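Local coordinates for protein CCMAN5 (Cellulosimicrobium cellulans, PDB 2XSG) that probably hydrolyses alpha-mannosidic bonds as a calcium-containing GH92 mannosidase, and enables mannose-6-phosphate modification of yeast-produced human lysosomal enzymes, at residues Glu137-Thr142 with Ala277-Thr282; Ala141-Val146 with Gln267-Asp272; Asn733-Tyr738 with Thr760-Ala765. All blocks are in the same frame, centred on the assembly; numbering follows the deposited sequence.

Contact 1: residues Glu137-Thr142 with Ala277-Thr282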
loop_
_atom_site.group_PDB
_atom_site.type_symbol
_atom_site.label_atom_id
_atom_site.label_comp_id
_atom_site.label_asym_id
_atom_site.label_seq_id
_atom_site.Cartn_x
_atom_site.Cartn_y
_atom_site.Cartn_z
ATOM N N GLU A 137 -4.734 17.433 19.738
ATOM C CA GLU A 137 -5.681 16.827 18.823
ATOM C C GLU A 137 -5.317 17.241 17.384
ATOM O O GLU A 137 -5.107 18.422 17.110
ATOM C CB GLU A 137 -7.086 17.330 19.123
ATOM C CG GLU A 137 -7.702 16.862 20.432
ATOM C CD GLU A 137 -8.919 17.684 20.791
ATOM O OE1 GLU A 137 -10.037 17.214 20.568
ATOM O OE2 GLU A 137 -8.756 18.834 21.244
ATOM N N VAL A 138 -5.228 16.267 16.481
ATOM C CA VAL A 138 -5.118 16.553 15.049
ATOM C C VAL A 138 -6.253 15.860 14.269
ATOM O O VAL A 138 -6.792 14.828 14.709
ATOM C CB VAL A 138 -3.724 16.160 14.470
ATOM C CG1 VAL A 138 -2.616 16.965 15.156
ATOM C CG2 VAL A 138 -3.431 14.647 14.642
ATOM N N ALA A 139 -6.631 16.460 13.136
ATOM C CA ALA A 139 -7.507 15.828 12.159
ATOM C C ALA A 139 -7.005 16.164 10.752
ATOM O O ALA A 139 -6.171 17.061 10.594
ATOM C CB ALA A 139 -8.938 16.307 12.336
ATOM N N ALA A 140 -7.532 15.474 9.743
ATOM C CA ALA A 140 -7.110 15.699 8.355
ATOM C C ALA A 140 -8.258 15.811 7.377
ATOM O O ALA A 140 -9.269 15.129 7.529
ATOM C CB ALA A 140 -6.169 14.572 7.893
ATOM N N ALA A 141 -8.080 16.669 6.370
ATOM C CA ALA A 141 -8.844 16.601 5.133
ATOM C C ALA A 141 -7.875 16.121 4.065
ATOM O O ALA A 141 -6.708 15.878 4.383
ATOM C CB ALA A 141 -9.418 17.967 4.772
ATOM N N THR A 142 -8.346 15.990 2.818
ATOM C CA THR A 142 -7.550 15.477 1.692
ATOM C C THR A 142 -6.156 16.102 1.642
ATOM O O THR A 142 -5.138 15.382 1.565
ATOM C CB THR A 142 -8.280 15.710 0.321
ATOM O OG1 THR A 142 -9.590 15.133 0.368
ATOM C CG2 THR A 142 -7.518 15.099 -0.851
ATOM N N ALA A 277 -15.802 20.378 13.104
ATOM C CA ALA A 277 -16.510 20.183 11.830
ATOM C C ALA A 277 -15.620 19.596 10.733
ATOM O O ALA A 277 -16.086 18.802 9.928
ATOM C CB ALA A 277 -17.169 21.486 11.343
ATOM N N ILE A 278 -14.357 19.998 10.696
ATOM C CA ILE A 278 -13.405 19.371 9.779
ATOM C C ILE A 278 -13.169 17.905 10.151
ATOM O O ILE A 278 -13.183 17.032 9.284
ATOM C CB ILE A 278 -12.064 20.164 9.693
ATOM C CG1 ILE A 278 -12.312 21.578 9.149
ATOM C CG2 ILE A 278 -11.056 19.424 8.815
ATOM C CD1 ILE A 278 -11.202 22.621 9.540
ATOM N N ARG A 279 -12.979 17.632 11.441
ATOM C CA ARG A 279 -12.818 16.252 11.922
ATOM C C ARG A 279 -14.069 15.434 11.610
ATOM O O ARG A 279 -13.973 14.313 11.107
ATOM C CB ARG A 279 -12.548 16.227 13.422
ATOM C CG ARG A 279 -12.183 14.835 13.996
ATOM C CD ARG A 279 -12.311 14.817 15.539
ATOM N NE ARG A 279 -13.658 15.264 15.884
ATOM C CZ ARG A 279 -13.989 16.027 16.917
ATOM N NH1 ARG A 279 -13.065 16.446 17.793
ATOM N NH2 ARG A 279 -15.268 16.366 17.060
ATOM N N ASP A 280 -15.233 16.003 11.920
ATOM C CA ASP A 280 -16.512 15.320 11.713
ATOM C C ASP A 280 -16.737 15.003 10.240
ATOM O O ASP A 280 -17.202 13.909 9.891
ATOM C CB ASP A 280 -17.669 16.175 12.234
ATOM C CG ASP A 280 -17.744 16.229 13.763
ATOM O OD1 ASP A 280 -16.951 15.551 14.459
ATOM O OD2 ASP A 280 -18.625 16.947 14.276
ATOM N N ARG A 281 -16.438 15.967 9.373
ATOM C CA ARG A 281 -16.645 15.776 7.930
ATOM C C ARG A 281 -15.755 14.679 7.345
ATOM O O ARG A 281 -16.175 13.924 6.460
ATOM C CB ARG A 281 -16.467 17.081 7.172
ATOM C CG ARG A 281 -16.683 16.951 5.678
ATOM C CD ARG A 281 -16.305 18.233 4.958
ATOM N NE ARG A 281 -14.881 18.532 5.102
ATOM C CZ ARG A 281 -14.290 19.645 4.667
ATOM N NH1 ARG A 281 -14.996 20.590 4.057
ATOM N NH2 ARG A 281 -12.983 19.815 4.852
ATOM N N THR A 282 -14.528 14.572 7.846
ATOM C CA THR A 282 -13.655 13.508 7.364
ATOM C C THR A 282 -14.134 12.153 7.873
ATOM O O THR A 282 -14.031 11.160 7.148
ATOM C CB THR A 282 -12.197 13.755 7.710
ATOM O OG1 THR A 282 -11.788 14.990 7.109
ATOM C CG2 THR A 282 -11.337 12.636 7.173
#
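A139 and R279 carry the centre of this contact, where helix 275-290 lies across the end of strand 133-140. The methyl of A139 points toward the helix and meets the base of the arginine, CB of A139 to CB of R279 at 3.8 Å. R279 CG stands anti to the backbone N (chi1 -173°), so the start of the chain runs past the methyl before bending at chi3. Its guanidinium then lies beside E137. OE1 of E137 stays 4.2 Å from NH1 of R279, beyond a salt bridge; the same OE1 makes its salt bridge with R148 of strand 144-150. NH2 of R279 turns to its helix neighbour, bonding OD1 of D280 at 3.2 Å.

A140 turns its methyl away from the helix but offers its carbonyl. The hydroxyl OG1 of T282 donates to O of A140 at 2.6 Å, in the carbonyl plane and at 145° to the C=O. OG1 stands anti to the carbonyl carbon, beside the threonine's own backbone N. CG2 of T282 also presses on O of A140, at 3.3 Å. One residue on, CB of A141 touches R281 NH2, which is held by the carbonyl of E269.

The axes of the short segments 137-140 and 277-282 cross at 50° and come within 7.5 Å of each other. The strand is flanked by strands 112-121 and 144-150. I278 of the helix packs on V146 and on L270 of helix 259-270, so helices 259-270 and 275-290 pack together against the sheet that holds strands 133-140 and 144-150.

Contact 2: residues Ala141-Val146 with Gln267-Asp272; sequences ATRSGV and QVELGD
E269 lays its carboxylate over the turn at A141-S144, its CG against the methyl of A141 at 3.8 Å. Its chain is extended beyond CG, which carries both oxygens into the backbone of the turn. OE1 accepts twice. The N-H of R143 comes to its syn lone pair at 3.0 Å, with a bent angle of 138°. The hydroxyl OG of S144 comes to the anti lone pair of OE1 at 2.6 Å. OE2 of E269 takes a weak second bond from the same R143 N-H. It also takes NH2 of R143 at 3.0 Å, a salt bridge lying nearly along the C-O axis and near the guanidinium plane. The two planes are 37° apart, so the groups do not pair flat and side by side.

Strands 133-140 and 144-150 form a beta hairpin whose two-residue loop is T142-R143: N of A141 bonds O of S144, with a weak bond back from S144 N to A141 O. The glutamate of helix 259-270 thus ties together the loop and the start of the second strand. This many donors would probably keep the buried acid ionised.

R143 is further fixed by its NE on the carbonyl of T326, while CG2 of T142 lies over one guanidinium face, toward its rim. S144 OG also bonds T253 OG1 of strand 248-255. Beside the polar group, L270 and V146 meet tip to tip, CD1 of L270 to CG1 of V146 at 3.9 Å.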
loop_
_atom_site.group_PDB
_atom_site.type_symbol
_atom_site.label_atom_id
_atom_site.label_comp_id
_atom_site.label_asym_id
_atom_site.label_seq_id
_atom_site.Cartn_x
_atom_site.Cartn_y
_atom_site.Cartn_z
ATOM N N ALA A 141 -8.080 16.669 6.370
ATOM C CA ALA A 141 -8.844 16.601 5.133
ATOM C C ALA A 141 -7.875 16.121 4.065
ATOM O O ALA A 141 -6.708 15.878 4.383
ATOM C CB ALA A 141 -9.418 17.967 4.772
ATOM N N THR A 142 -8.346 15.990 2.818
ATOM C CA THR A 142 -7.550 15.477 1.692
ATOM C C THR A 142 -6.156 16.102 1.642
ATOM O O THR A 142 -5.138 15.382 1.565
ATOM C CB THR A 142 -8.280 15.710 0.321
ATOM O OG1 THR A 142 -9.590 15.133 0.368
ATOM C CG2 THR A 142 -7.518 15.099 -0.851
ATOM N N ARG A 143 -6.109 17.435 1.696
ATOM C CA ARG A 143 -4.852 18.163 1.494
ATOM C C ARG A 143 -4.352 18.841 2.768
ATOM O O ARG A 143 -3.284 19.452 2.750
ATOM C CB ARG A 143 -5.009 19.211 0.375
ATOM C CG ARG A 143 -5.429 18.632 -0.974
ATOM C CD ARG A 143 -5.928 19.689 -1.978
ATOM N NE ARG A 143 -6.460 19.007 -3.160
ATOM C CZ ARG A 143 -7.666 18.471 -3.271
ATOM N NH1 ARG A 143 -7.998 17.852 -4.399
ATOM N NH2 ARG A 143 -8.552 18.558 -2.275
ATOM N N SER A 144 -5.108 18.731 3.866
ATOM C CA SER A 144 -4.854 19.562 5.040
ATOM C C SER A 144 -4.738 18.783 6.340
ATOM O O SER A 144 -5.400 17.762 6.535
ATOM C CB SER A 144 -5.969 20.593 5.238
ATOM O OG SER A 144 -6.141 21.414 4.107
ATOM N N GLY A 145 -3.906 19.301 7.234
ATOM C CA GLY A 145 -3.838 18.811 8.592
ATOM C C GLY A 145 -4.185 19.932 9.541
ATOM O O GLY A 145 -3.638 21.038 9.426
ATOM N N VAL A 146 -5.097 19.662 10.471
ATOM C CA VAL A 146 -5.472 20.669 11.460
ATOM C C VAL A 146 -5.098 20.194 12.832
ATOM O O VAL A 146 -5.182 18.986 13.116
ATOM C CB VAL A 146 -6.972 21.106 11.401
ATOM C CG1 VAL A 146 -7.248 21.742 10.072
ATOM C CG2 VAL A 146 -7.937 19.926 11.664
ATOM N N GLN A 267 -8.435 27.522 1.625
ATOM C CA GLN A 267 -9.693 28.264 1.708
ATOM C C GLN A 267 -10.872 27.427 1.195
ATOM O O GLN A 267 -11.962 27.480 1.781
ATOM C CB GLN A 267 -9.623 29.649 1.036
ATOM C CG GLN A 267 -9.663 29.690 -0.488
ATOM C CD GLN A 267 -9.258 31.058 -1.066
ATOM O OE1 GLN A 267 -8.750 31.933 -0.341
ATOM N NE2 GLN A 267 -9.471 31.241 -2.377
ATOM N N VAL A 268 -10.636 26.626 0.148
ATOM C CA VAL A 268 -11.675 25.738 -0.395
ATOM C C VAL A 268 -12.008 24.616 0.580
ATOM O O VAL A 268 -13.159 24.422 0.922
ATOM C CB VAL A 268 -11.307 25.175 -1.809
ATOM C CG1 VAL A 268 -12.275 24.057 -2.224
ATOM C CG2 VAL A 268 -11.343 26.300 -2.859
ATOM N N GLU A 269 -10.981 23.934 1.066
ATOM C CA GLU A 269 -11.126 22.755 1.907
ATOM C C GLU A 269 -11.640 23.046 3.318
ATOM O O GLU A 269 -12.507 22.332 3.834
ATOM C CB GLU A 269 -9.762 22.065 2.013
ATOM C CG GLU A 269 -9.842 20.591 2.107
ATOM C CD GLU A 269 -8.551 19.905 1.684
ATOM O OE1 GLU A 269 -7.545 20.025 2.425
ATOM O OE2 GLU A 269 -8.573 19.222 0.634
ATOM N N LEU A 270 -11.088 24.091 3.935
ATOM C CA LEU A 270 -11.318 24.372 5.344
ATOM C C LEU A 270 -12.220 25.584 5.609
ATOM O O LEU A 270 -12.915 25.623 6.632
ATOM C CB LEU A 270 -9.984 24.565 6.070
ATOM C CG LEU A 270 -8.941 23.454 5.923
ATOM C CD1 LEU A 270 -7.731 23.787 6.780
ATOM C CD2 LEU A 270 -9.488 22.066 6.247
ATOM N N GLY A 271 -12.200 26.555 4.704
ATOM C CA GLY A 271 -12.917 27.821 4.871
ATOM C C GLY A 271 -12.805 28.336 6.293
ATOM O O GLY A 271 -11.701 28.422 6.836
ATOM N N ASP A 272 -13.954 28.650 6.898
ATOM C CA ASP A 272 -14.021 29.075 8.308
ATOM C C ASP A 272 -14.586 27.974 9.206
ATOM O O ASP A 272 -15.000 28.230 10.338
ATOM C CB ASP A 272 -14.861 30.358 8.467
ATOM C CG ASP A 272 -14.323 31.530 7.654
ATOM O OD1 ASP A 272 -13.127 31.877 7.767
ATOM O OD2 ASP A 272 -15.115 32.122 6.898
#

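Contact 3: residues Asn733-Tyr738 with Thr760-Ala765; sequences NTWVDY and TDTAPA
The indole N-H of W735 bonds O of A763 at 2.8 Å. The oxygen lies in the ring plane, but the N-H arrives from above the carbonyl plane. CA of A765 sits over the five-membered ring, 4.1 Å from its centroid, as a CH-pi contact. ND2 of N733 lies toward the rim of the opposite face.

Two more bonds fix the loop. N of A763 donates to OD1 of N733 at 3.0 Å, nearly straight at 170°. N of T734 donates to OG1 of T762 at 3.1 Å. That hydroxyl, anti to its own backbone N (chi1 -170°), in turn donates its own hydrogen to O of A763, which therefore accepts two bonds. An alanine in place of W735 would probably loosen the loop, since the indole bond to A763 and the surface beneath A765 would be lost.

Further out, Q686 and Q688 of strand 686-689 touch both W735 and A765. The backbone of T734 and V736 pairs with that strand. D737 then N-caps helix 738-742. T762 to P764 follow a polyproline II path, anchored to edge strand 735-737 of a three-stranded antiparallel sheet and the two residues before it by bonds that each use a side chain, not by beta pairing.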
loop_
_atom_site.group_PDB
_atom_site.type_symbol
_atom_site.label_atom_id
_atom_site.label_comp_id
_atom_site.label_asym_id
_atom_site.label_seq_id
_atom_site.Cartn_x
_atom_site.Cartn_y
_atom_site.Cartn_z
ATOM N N ASN A 733 -18.136 -22.917 -11.544
ATOM C CA ASN A 733 -16.805 -22.410 -11.881
ATOM C C ASN A 733 -16.140 -21.841 -10.639
ATOM O O ASN A 733 -16.823 -21.337 -9.753
ATOM C CB ASN A 733 -16.866 -21.344 -12.989
ATOM C CG ASN A 733 -17.321 -21.905 -14.331
ATOM O OD1 ASN A 733 -17.366 -23.113 -14.545
ATOM N ND2 ASN A 733 -17.665 -21.016 -15.234
ATOM N N THR A 734 -14.815 -21.923 -10.588
ATOM C CA THR A 734 -14.034 -21.451 -9.447
ATOM C C THR A 734 -13.386 -20.078 -9.732
ATOM O O THR A 734 -12.450 -19.658 -9.049
ATOM C CB THR A 734 -13.000 -22.508 -9.010
ATOM O OG1 THR A 734 -12.311 -23.017 -10.163
ATOM C CG2 THR A 734 -13.706 -23.682 -8.272
ATOM N N TRP A 735 -13.920 -19.399 -10.749
ATOM C CA TRP A 735 -13.540 -18.034 -11.117
ATOM C C TRP A 735 -14.784 -17.287 -11.589
ATOM O O TRP A 735 -15.729 -17.896 -12.113
ATOM C CB TRP A 735 -12.488 -18.042 -12.236
ATOM C CG TRP A 735 -12.955 -18.698 -13.520
ATOM C CD1 TRP A 735 -12.822 -20.020 -13.862
ATOM C CD2 TRP A 735 -13.633 -18.065 -14.623
ATOM N NE1 TRP A 735 -13.372 -20.246 -15.105
ATOM C CE2 TRP A 735 -13.883 -19.068 -15.591
ATOM C CE3 TRP A 735 -14.062 -16.750 -14.883
ATOM C CZ2 TRP A 735 -14.531 -18.796 -16.814
ATOM C CZ3 TRP A 735 -14.702 -16.477 -16.096
ATOM C CH2 TRP A 735 -14.940 -17.503 -17.040
ATOM N N VAL A 736 -14.797 -15.973 -11.400
ATOM C CA VAL A 736 -15.866 -15.146 -11.940
ATOM C C VAL A 736 -15.276 -13.952 -12.696
ATOM O O VAL A 736 -14.168 -13.481 -12.379
ATOM C CB VAL A 736 -16.866 -14.635 -10.850
ATOM C CG1 VAL A 736 -17.151 -15.702 -9.793
ATOM C CG2 VAL A 736 -16.325 -13.404 -10.182
ATOM N N ASP A 737 -16.022 -13.458 -13.683
ATOM C CA ASP A 737 -15.590 -12.289 -14.433
ATOM C C ASP A 737 -15.904 -11.008 -13.689
ATOM O O ASP A 737 -16.925 -10.916 -12.987
ATOM C CB ASP A 737 -16.219 -12.243 -15.814
ATOM C CG ASP A 737 -15.377 -11.442 -16.792
ATOM O OD1 ASP A 737 -15.784 -10.293 -17.123
ATOM O OD2 ASP A 737 -14.287 -11.955 -17.178
ATOM N N TYR A 738 -15.026 -10.019 -13.860
ATOM C CA TYR A 738 -15.238 -8.672 -13.325
ATOM C C TYR A 738 -16.622 -8.112 -13.682
ATOM O O TYR A 738 -17.302 -7.511 -12.830
ATOM C CB TYR A 738 -14.144 -7.743 -13.835
ATOM C CG TYR A 738 -14.269 -6.303 -13.385
ATOM C CD1 TYR A 738 -13.888 -5.920 -12.103
ATOM C CD2 TYR A 738 -14.749 -5.314 -14.262
ATOM C CE1 TYR A 738 -13.993 -4.589 -11.696
ATOM C CE2 TYR A 738 -14.866 -3.985 -13.867
ATOM C CZ TYR A 738 -14.477 -3.625 -12.587
ATOM O OH TYR A 738 -14.583 -2.323 -12.180
ATOM N N THR A 760 -14.827 -28.814 -9.274
ATOM C CA THR A 760 -13.816 -29.679 -9.883
ATOM C C THR A 760 -14.118 -29.986 -11.342
ATOM O O THR A 760 -13.356 -30.715 -11.978
ATOM C CB THR A 760 -13.646 -31.019 -9.137
ATOM O OG1 THR A 760 -14.913 -31.677 -9.036
ATOM C CG2 THR A 760 -13.065 -30.805 -7.747
ATOM N N ASP A 761 -15.237 -29.465 -11.855
ATOM C CA ASP A 761 -15.536 -29.503 -13.285
ATOM C C ASP A 761 -15.642 -28.091 -13.844
ATOM O O ASP A 761 -16.442 -27.829 -14.746
ATOM C CB ASP A 761 -16.825 -30.290 -13.564
ATOM C CG ASP A 761 -16.643 -31.774 -13.388
ATOM O OD1 ASP A 761 -15.651 -32.328 -13.906
ATOM O OD2 ASP A 761 -17.482 -32.398 -12.718
ATOM N N THR A 762 -14.824 -27.182 -13.300
ATOM C CA THR A 762 -14.836 -25.776 -13.721
ATOM C C THR A 762 -14.519 -25.595 -15.217
ATOM O O THR A 762 -13.700 -26.329 -15.780
ATOM C CB THR A 762 -13.893 -24.886 -12.826
ATOM O OG1 THR A 762 -14.115 -23.504 -13.118
ATOM C CG2 THR A 762 -12.401 -25.213 -13.014
ATOM N N ALA A 763 -15.176 -24.623 -15.858
ATOM C CA ALA A 763 -14.729 -24.156 -17.172
ATOM C C ALA A 763 -13.333 -23.578 -16.930
ATOM O O ALA A 763 -13.112 -22.977 -15.873
ATOM C CB ALA A 763 -15.691 -23.061 -17.710
ATOM N N PRO A 764 -12.378 -23.788 -17.868
ATOM C CA PRO A 764 -10.997 -23.295 -17.665
ATOM C C PRO A 764 -10.928 -21.795 -17.444
ATOM O O PRO A 764 -11.730 -21.048 -18.015
ATOM C CB PRO A 764 -10.272 -23.633 -18.975
ATOM C CG PRO A 764 -11.261 -24.394 -19.840
ATOM C CD PRO A 764 -12.481 -24.712 -19.013
ATOM N N ALA A 765 -9.972 -21.368 -16.620
ATOM C CA ALA A 765 -9.749 -19.951 -16.358
ATOM C C ALA A 765 -8.838 -19.383 -17.434
ATOM O O ALA A 765 -8.333 -20.122 -18.278
ATOM C CB ALA A 765 -9.149 -19.750 -14.969
#

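Contacts 1 and 2 form one continuous interface, with centres 8 Å apart. They share A141 and T142, on the turn between two neighbouring strands of one sheet, and use two successive helices. They also touch directly: R281 NH2 lies 2.8 Å from E269 O, a probable hydrogen bond, and I278 CD1 packs on L270 CD2 at 3.8 Å. Contact 3 is separate, a surface contact with its centre 44 Å from contact 1 and 47 Å from contact 2. Its nearest atoms are about 22 Å from either. Contacts 2 and 3 lie on opposite sides of the chain's centre. The calcium ligands N588, E589 and D662 belong to none of the three.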